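Local structure of oxidoreductase (Bordetella pertussis, 3Q2K) at residues C[300-303]-C[304-307]. The protein binds NADH and a UDP-linked N-acetylglucosaminuronic acid, and probably oxidises that sugar in the biosynthesis of 2,3-diacetamido-2,3-dideoxy-D-mannuronic acid. Residues are numbered along the deposited sequence; the frame is centred on the assembly and turned at random.
Sequences HPDD and DKIR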
loop_
_atom_site.group_PDB
_atom_site.type_symbol
_atom_site.label_atom_id
_atom_site.label_comp_id
_atom_site.label_asym_id
_atom_site.label_seq_id
_atom_site.Cartn_x
_atom_site.Cartn_y
_atom_site.Cartn_z
ATOM N N HIS C 300 -8.464 -48.934 3.845
ATOM C CA HIS C 300 -8.036 -49.058 2.458
ATOM C C HIS C 300 -6.847 -50.012 2.490
ATOM O O HIS C 300 -6.081 -50.021 3.454
ATOM C CB HIS C 300 -7.663 -47.669 1.925
ATOM C CG HIS C 300 -7.291 -47.650 0.476
ATOM N ND1 HIS C 300 -6.080 -48.112 0.008
ATOM C CD2 HIS C 300 -8.005 -47.300 -0.621
ATOM C CE1 HIS C 300 -6.050 -48.016 -1.310
ATOM N NE2 HIS C 300 -7.206 -47.522 -1.717
ATOM N N PRO C 301 -6.714 -50.879 1.477
ATOM C CA PRO C 301 -5.600 -51.823 1.455
ATOM C C PRO C 301 -4.232 -51.183 1.697
ATOM O O PRO C 301 -3.451 -51.716 2.484
ATOM C CB PRO C 301 -5.662 -52.377 0.031
ATOM C CG PRO C 301 -7.117 -52.314 -0.308
ATOM C CD PRO C 301 -7.627 -51.054 0.335
ATOM N N ASP C 302 -3.934 -50.062 1.046
ATOM C CA ASP C 302 -2.726 -49.297 1.340
ATOM C C ASP C 302 -2.411 -49.108 2.823
ATOM O O ASP C 302 -1.242 -49.047 3.208
ATOM C CB ASP C 302 -2.754 -47.938 0.636
ATOM C CG ASP C 302 -2.527 -48.061 -0.856
ATOM O OD1 ASP C 302 -2.579 -49.205 -1.354
ATOM O OD2 ASP C 302 -2.292 -47.038 -1.531
ATOM N N ASP C 303 -3.429 -48.978 3.667
ATOM C CA ASP C 303 -3.205 -49.018 5.112
ATOM C C ASP C 303 -2.198 -50.083 5.532
ATOM O O ASP C 303 -1.422 -49.877 6.464
ATOM C CB ASP C 303 -4.514 -49.242 5.877
ATOM C CG ASP C 303 -5.509 -48.117 5.662
ATOM O OD1 ASP C 303 -5.089 -46.993 5.308
ATOM O OD2 ASP C 303 -6.721 -48.359 5.841
ATOM N N ASP C 304 -2.208 -51.235 4.868
ATOM C CA ASP C 304 -1.245 -52.269 5.229
ATOM C C ASP C 304 0.126 -52.120 4.582
ATOM O O ASP C 304 0.974 -52.993 4.754
ATOM C CB ASP C 304 -1.786 -53.661 4.899
ATOM C CG ASP C 304 -3.144 -53.912 5.520
ATOM O OD1 ASP C 304 -3.293 -53.645 6.732
ATOM O OD2 ASP C 304 -4.049 -54.360 4.782
ATOM N N LYS C 305 0.378 -51.036 3.857
ATOM C CA LYS C 305 1.558 -50.996 2.999
ATOM C C LYS C 305 2.640 -50.075 3.554
ATOM O O LYS C 305 3.649 -49.798 2.899
ATOM C CB LYS C 305 1.161 -50.516 1.600
ATOM C CG LYS C 305 0.451 -51.530 0.716
ATOM C CD LYS C 305 0.618 -51.148 -0.754
ATOM C CE LYS C 305 -0.540 -51.605 -1.632
ATOM N NZ LYS C 305 -1.128 -52.896 -1.168
ATOM N N ILE C 306 2.405 -49.593 4.771
ATOM C CA ILE C 306 3.193 -48.492 5.322
ATOM C C ILE C 306 4.615 -48.823 5.753
ATOM O O ILE C 306 5.577 -48.119 5.426
ATOM C CB ILE C 306 2.556 -47.885 6.580
ATOM C CG1 ILE C 306 1.148 -47.396 6.232
ATOM C CG2 ILE C 306 3.507 -46.816 7.124
ATOM C CD1 ILE C 306 0.297 -47.054 7.430
ATOM N N ARG C 307 4.702 -49.890 6.539
ATOM C CA ARG C 307 6.004 -50.243 7.102
ATOM C C ARG C 307 6.876 -50.577 5.899
ATOM O O ARG C 307 8.022 -50.145 5.770
ATOM C CB ARG C 307 5.949 -51.369 8.140
ATOM C CG ARG C 307 6.951 -51.142 9.268
ATOM C CD ARG C 307 7.125 -52.268 10.280
ATOM N NE ARG C 307 8.416 -52.942 10.151
ATOM C CZ ARG C 307 8.563 -54.184 9.697
ATOM N NH1 ARG C 307 9.763 -54.740 9.582
ATOM N NH2 ARG C 307 7.486 -54.880 9.356
#
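Two backbone bonds, each spanning three residues, join 300-303 to 304-307. In the first, N of D304 donates to O of P301 over 2.7 Å. In the second, N of K305 donates to O of D302 over 2.6 Å. A third bond of the same spacing, from N of D303 to O of H300, precedes them, and this run of bonds from N of i+3 to O of i identifies a short 3-10 helix. It leads into helix 306-315, with K305 at the N-cap position, on the surface of the C-terminal alpha/beta domain and away from the nucleotide pocket.

The start of the 3-10 helix is held by side chains. ND1 of H300 accepts a hydrogen bond from the backbone N of D302 at 3.1 Å, the donor tilted 18° from the imidazole plane, while CD of P301 lies over one face of the ring, toward its rim. The carboxylate of D303, with CG beside its own backbone N (chi1 -62°), folds back so that OD2 accepts a hydrogen bond from the backbone N of H300 at 2.7 Å, approached from above the carboxylate plane. Its other oxygen, OD1, accepts a hydrogen bond from NE1 of W294 and forms a salt bridge with R169, so both oxygens are engaged and the 3-10 helix is tied to strand 290-296.

Between D302 and K305 the electrostatic link is weaker: OD1 of D302 and NZ of K305 form a long salt bridge at 4.0 Å. The lysine chain bends at its last torsion (chi4 -33°), and its CE comes nearer to the same OD1, at 3.2 Å. On I306, CD1 comes to 3.4 Å from O of D303, a van der Waals contact of a methyl with a carbonyl oxygen, and the side chain also packs against I291, with W294 as a second neighbour.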